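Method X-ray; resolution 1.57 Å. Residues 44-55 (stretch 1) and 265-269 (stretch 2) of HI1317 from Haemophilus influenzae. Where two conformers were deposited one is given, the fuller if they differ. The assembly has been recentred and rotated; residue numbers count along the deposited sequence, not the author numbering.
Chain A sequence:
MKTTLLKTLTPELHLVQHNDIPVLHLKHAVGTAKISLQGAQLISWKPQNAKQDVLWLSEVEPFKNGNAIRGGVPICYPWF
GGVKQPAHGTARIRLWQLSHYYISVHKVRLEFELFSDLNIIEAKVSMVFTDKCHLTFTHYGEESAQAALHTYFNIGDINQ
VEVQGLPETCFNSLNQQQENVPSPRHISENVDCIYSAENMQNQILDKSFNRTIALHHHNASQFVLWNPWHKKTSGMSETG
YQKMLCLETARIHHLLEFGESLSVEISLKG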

ATOM      1  N   SER A  44       0.528   8.361   3.212  1.00 16.74           N
ATOM      2  CA  SER A  44      -0.449   9.414   2.874  1.00 20.91           C
ATOM      3  C   SER A  44      -0.149   9.897   1.449  1.00 15.71           C
ATOM      4  O   SER A  44       1.012   9.999   1.053  1.00 17.88           O
ATOM      5  N   TRP A  45      -1.189  10.132   0.719  1.00 19.67           N
ATOM      6  CA  TRP A  45      -0.998  10.710  -0.619  1.00 18.37           C
ATOM      7  C   TRP A  45      -2.233  11.529  -0.962  1.00 23.65           C
ATOM      8  O   TRP A  45      -3.320  10.979  -1.061  1.00 22.16           O
ATOM      9  N   LYS A  46      -2.075  12.834  -1.107  1.00 23.83           N
ATOM     10  CA  LYS A  46      -3.259  13.651  -1.424  1.00 28.25           C
ATOM     11  C   LYS A  46      -2.862  14.462  -2.654  1.00 23.90           C
ATOM     12  O   LYS A  46      -2.112  15.445  -2.581  1.00 29.57           O
ATOM     13  N   PRO A  47      -3.229  13.975  -3.821  1.00 29.60           N
ATOM     14  CA  PRO A  47      -2.895  14.709  -5.057  1.00 25.12           C
ATOM     15  C   PRO A  47      -3.700  16.059  -5.116  1.00 33.35           C
ATOM     16  O   PRO A  47      -4.665  16.282  -4.442  1.00 28.67           O
ATOM     17  N   GLN A  48      -3.205  16.959  -5.918  1.00 29.57           N
ATOM     18  CA  GLN A  48      -3.736  18.346  -5.939  1.00 29.13           C
ATOM     19  C   GLN A  48      -5.251  18.324  -6.152  1.00 26.98           C
ATOM     20  O   GLN A  48      -5.779  17.658  -7.060  1.00 38.00           O
ATOM     21  N   ASN A  49      -5.931  19.008  -5.243  1.00 35.40           N
ATOM     22  CA  ASN A  49      -7.355  19.226  -5.317  1.00 38.28           C
ATOM     23  C   ASN A  49      -8.205  18.100  -4.775  1.00 47.22           C
ATOM     24  O   ASN A  49      -9.461  18.197  -4.777  1.00 54.37           O
ATOM     25  N   ALA A  50      -7.564  16.992  -4.436  1.00 32.74           N
ATOM     26  CA  ALA A  50      -8.282  15.873  -3.862  1.00 32.47           C
ATOM     27  C   ALA A  50      -8.696  16.417  -2.533  1.00 33.39           C
ATOM     28  O   ALA A  50      -7.940  17.130  -1.874  1.00 37.29           O
ATOM     29  N   LYS A  51      -9.897  16.112  -2.129  1.00 32.34           N
ATOM     30  CA  LYS A  51     -10.423  16.672  -0.879  1.00 34.93           C
ATOM     31  C   LYS A  51     -10.060  15.809   0.309  1.00 43.89           C
ATOM     32  O   LYS A  51     -10.008  16.266   1.454  1.00 46.55           O
ATOM     33  N   GLN A  52      -9.808  14.532   0.038  0.60 23.32           N
ATOM     34  CA  GLN A  52      -9.461  13.630   1.104  0.60 24.66           C
ATOM     35  C   GLN A  52      -8.167  12.912   0.716  0.60 24.50           C
ATOM     36  O   GLN A  52      -7.918  12.659  -0.457  0.60 25.65           O
ATOM     37  N   ASP A  53      -7.420  12.495   1.706  1.00 22.89           N
ATOM     38  CA  ASP A  53      -6.275  11.669   1.431  1.00 29.39           C
ATOM     39  C   ASP A  53      -6.730  10.430   0.616  1.00 25.36           C
ATOM     40  O   ASP A  53      -7.811   9.891   0.862  1.00 24.17           O
ATOM     41  N   VAL A  54      -5.920   9.973  -0.328  1.00 21.26           N
ATOM     42  CA  VAL A  54      -6.221   8.746  -1.065  1.00 23.19           C
ATOM     43  C   VAL A  54      -5.994   7.501  -0.234  1.00 18.18           C
ATOM     44  O   VAL A  54      -6.678   6.451  -0.451  1.00 22.73           O
ATOM     45  N   LEU A  55      -5.028   7.558   0.714  1.00 18.95           N
ATOM     46  CA  LEU A  55      -4.716   6.383   1.495  1.00 18.85           C
ATOM     47  C   LEU A  55      -5.245   6.473   2.942  1.00 16.70           C
ATOM     48  O   LEU A  55      -5.366   7.590   3.512  1.00 19.90           O
ATOM     49  N   GLU A 265      -0.362   1.783 -10.229  1.00 24.79           N
ATOM     50  CA  GLU A 265      -0.552   3.191 -10.532  1.00 26.23           C
ATOM     51  C   GLU A 265      -1.948   3.582 -10.021  1.00 26.37           C
ATOM     52  O   GLU A 265      -2.969   3.034 -10.442  1.00 27.03           O
ATOM     53  N   ILE A 266      -1.976   4.498  -9.061  1.00 23.71           N
ATOM     54  CA  ILE A 266      -3.179   5.031  -8.390  1.00 24.83           C
ATOM     55  C   ILE A 266      -3.571   6.430  -8.892  1.00 23.17           C
ATOM     56  O   ILE A 266      -2.716   7.312  -9.048  1.00 24.53           O
ATOM     57  N   SER A 267      -4.873   6.635  -9.133  1.00 29.89           N
ATOM     58  CA  SER A 267      -5.317   7.944  -9.619  1.00 30.14           C
ATOM     59  C   SER A 267      -6.773   8.115  -9.192  1.00 23.62           C
ATOM     60  O   SER A 267      -7.442   7.138  -8.767  1.00 26.81           O
ATOM     61  N   LEU A 268      -7.189   9.372  -9.174  1.00 29.06           N
ATOM     62  CA  LEU A 268      -8.599   9.697  -8.858  1.00 29.26           C
ATOM     63  C   LEU A 268      -9.332  10.177 -10.097  1.00 45.16           C
ATOM     64  O   LEU A 268      -8.753  10.872 -10.919  1.00 42.50           O
ATOM     65  N   LYS A 269     -10.612   9.835 -10.173  1.00 59.04           N
ATOM     66  CA  LYS A 269     -11.518  10.364 -11.200  1.00 61.87           C
ATOM     67  C   LYS A 269     -12.930  10.353 -10.620  1.00 62.16           C
ATOM     68  O   LYS A 269     -13.119  10.376  -9.390  1.00 48.09           O
TER

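The contact is small and apolar, with no hydrogen bond between the stretches; the side chains meet through van der Waals contacts. Stretch 2 alternates as a strand should: I266 and L268 point toward stretch 1, while S267 between them points away. Each inward residue meets a different hollow.

L268 (chi1 m, chi2 t) sends CD1 into a pocket lined by three side chains: A50 CB lies 3.6 Å from L268 CD1, V54 CG2 is 4.0 Å from it, and P47 CG is a looser 4.4 Å away. The short A50 side chain, delivered by the type II turn from P47 to A50, forms the closest wall.

I266 (chi1 m, chi2 t) presents CG2 to V54 and W45 together. V54, with chi1 t, spreads its methyls between the two bumps: CG1 sits 4.0 Å from I266 CG2, while CG2 faces the leucine. W45 (chi1 t, chi2 59°) reaches across with its six-membered ring, placing CZ3 3.9 Å from I266 CG2 and CH2 3.4 Å from I266 O. Its edge meets S267 CA, 4.3 Å from W45 CH2; the S267 side chain points away from stretch 1, so the ring meets backbone here.

Behind this surface, D53 braces stretch 1: OD1 accepts from W45 N (2.8 Å) and L55 N (3.0 Å), and OD2 from S44 OG (2.5 Å).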

ATOM      1  CB  SER A  44      -0.253  10.592   3.813  1.00 22.12           C
ATOM      2  OG  SER A  44      -1.053  11.733   3.445  1.00 26.08           O
ATOM      3  CB  TRP A  45      -0.622   9.666  -1.717  1.00 19.99           C
ATOM      4  CG  TRP A  45      -0.631  10.292  -3.064  1.00 20.90           C
ATOM      5  CD1 TRP A  45       0.112  11.358  -3.501  1.00 25.51           C
ATOM      6  CD2 TRP A  45      -1.444   9.884  -4.176  1.00 19.81           C
ATOM      7  NE1 TRP A  45      -0.161  11.611  -4.829  1.00 28.98           N
ATOM      8  CE2 TRP A  45      -1.192  10.789  -5.226  1.00 26.00           C
ATOM      9  CE3 TRP A  45      -2.416   8.904  -4.362  1.00 23.05           C
ATOM     10  CZ2 TRP A  45      -1.802  10.653  -6.469  1.00 27.89           C
ATOM     11  CZ3 TRP A  45      -3.055   8.788  -5.599  1.00 28.94           C
ATOM     12  CH2 TRP A  45      -2.767   9.698  -6.604  1.00 27.50           C
ATOM     13  CB  LYS A  46      -3.605  14.515  -0.232  1.00 30.30           C
ATOM     14  CG  LYS A  46      -5.016  15.093  -0.241  1.00 31.27           C
ATOM     15  CD  LYS A  46      -5.262  15.837   1.115  1.00 34.49           C
ATOM     16  CE  LYS A  46      -6.573  16.607   1.127  1.00 68.71           C
ATOM     17  NZ  LYS A  46      -6.791  17.360   2.415  1.00 57.73           N
ATOM     18  CB  PRO A  47      -3.362  13.823  -6.165  1.00 31.35           C
ATOM     19  CG  PRO A  47      -4.089  12.729  -5.537  1.00 36.64           C
ATOM     20  CD  PRO A  47      -3.882  12.703  -4.062  1.00 29.31           C
ATOM     21  CB  GLN A  48      -3.012  19.134  -7.009  1.00 41.58           C
ATOM     22  CG  GLN A  48      -3.050  20.624  -6.855  1.00 42.69           C
ATOM     23  CD  GLN A  48      -2.495  21.076  -5.549  1.00 51.11           C
ATOM     24  OE1 GLN A  48      -3.270  21.563  -4.742  1.00 43.51           O
ATOM     25  NE2 GLN A  48      -1.151  20.913  -5.307  1.00 37.27           N
ATOM     26  CB  ASN A  49      -7.775  19.541  -6.764  1.00 64.85           C
ATOM     27  CG  ASN A  49      -7.203  20.862  -7.274  1.00 52.03           C
ATOM     28  OD1 ASN A  49      -7.328  21.891  -6.616  1.00 56.59           O
ATOM     29  ND2 ASN A  49      -6.567  20.826  -8.453  1.00 61.00           N
ATOM     30  CB  ALA A  50      -7.430  14.622  -3.698  1.00 32.21           C
ATOM     31  CB  LYS A  51     -11.950  16.837  -0.952  1.00 38.95           C
ATOM     32  CG  LYS A  51     -12.399  17.889  -1.962  1.00 67.52           C
ATOM     33  CD  LYS A  51     -13.875  17.718  -2.300  1.00 83.44           C
ATOM     34  CE  LYS A  51     -14.252  18.479  -3.571  1.00 89.71           C
ATOM     35  NZ  LYS A  51     -15.690  18.318  -3.904  1.00 80.38           N
ATOM     36  CB  GLN A  52     -10.607  12.623   1.319  0.60 30.40           C
ATOM     37  CG  GLN A  52     -11.982  13.221   1.810  0.60 25.08           C
ATOM     38  CD  GLN A  52     -12.876  13.654   0.662  0.60 42.82           C
ATOM     39  OE1 GLN A  52     -12.586  13.342  -0.465  0.60 30.07           O
ATOM     40  NE2 GLN A  52     -13.980  14.357   0.960  0.60 46.02           N
ATOM     41  CB  ASP A  53      -5.626  11.215   2.759  1.00 23.40           C
ATOM     42  CG  ASP A  53      -4.177  10.717   2.716  1.00 28.85           C
ATOM     43  OD1 ASP A  53      -3.803  10.103   1.696  1.00 21.84           O
ATOM     44  OD2 ASP A  53      -3.430  10.954   3.694  1.00 30.88           O
ATOM     45  CB  VAL A  54      -5.433   8.656  -2.381  1.00 30.15           C
ATOM     46  CG1 VAL A  54      -5.652   7.333  -3.037  1.00 24.75           C
ATOM     47  CG2 VAL A  54      -5.897   9.759  -3.318  1.00 27.08           C
ATOM     48  CB  LEU A  55      -3.205   6.244   1.560  1.00 21.21           C
ATOM     49  CG  LEU A  55      -2.585   6.006   0.180  1.00 21.03           C
ATOM     50  CD1 LEU A  55      -1.092   6.003   0.353  1.00 19.47           C
ATOM     51  CD2 LEU A  55      -3.003   4.663  -0.400  1.00 21.08           C
ATOM     52  CB  GLU A 265      -0.481   3.458 -12.072  1.00 26.43           C
ATOM     53  CG  GLU A 265      -0.623   4.913 -12.442  1.00 35.41           C
ATOM     54  CD  GLU A 265      -0.746   5.162 -13.979  1.00 32.00           C
ATOM     55  OE1 GLU A 265       0.311   5.223 -14.646  1.00 50.34           O
ATOM     56  OE2 GLU A 265      -1.898   5.309 -14.477  1.00 58.02           O
ATOM     57  CB  ILE A 266      -2.944   5.073  -6.852  1.00 25.00           C
ATOM     58  CG1 ILE A 266      -2.133   3.854  -6.397  1.00 25.15           C
ATOM     59  CG2 ILE A 266      -4.277   5.132  -6.121  1.00 25.51           C
ATOM     60  CD1 ILE A 266      -2.190   3.607  -4.908  1.00 21.29           C
ATOM     61  CB  SER A 267      -5.229   7.954 -11.149  1.00 29.17           C
ATOM     62  OG  SER A 267      -6.111   6.956 -11.571  1.00 36.68           O
ATOM     63  CB  LEU A 268      -8.722  10.839  -7.891  1.00 33.46           C
ATOM     64  CG  LEU A 268      -8.293  10.519  -6.484  1.00 33.61           C
ATOM     65  CD1 LEU A 268      -8.389  11.778  -5.637  1.00 31.46           C
ATOM     66  CD2 LEU A 268      -9.153   9.440  -5.960  1.00 37.37           C
ATOM     67  CB  LYS A 269     -11.440   9.556 -12.497  1.00 62.11           C
ATOM     68  CG  LYS A 269     -11.868   8.089 -12.381  1.00 52.77           C
ATOM     69  CD  LYS A 269     -11.513   7.339 -13.675  1.00 56.84           C
ATOM     70  CE  LYS A 269     -12.247   6.007 -13.797  1.00 57.10           C
ATOM     71  NZ  LYS A 269     -12.294   5.550 -15.238  1.00 60.43           N
TER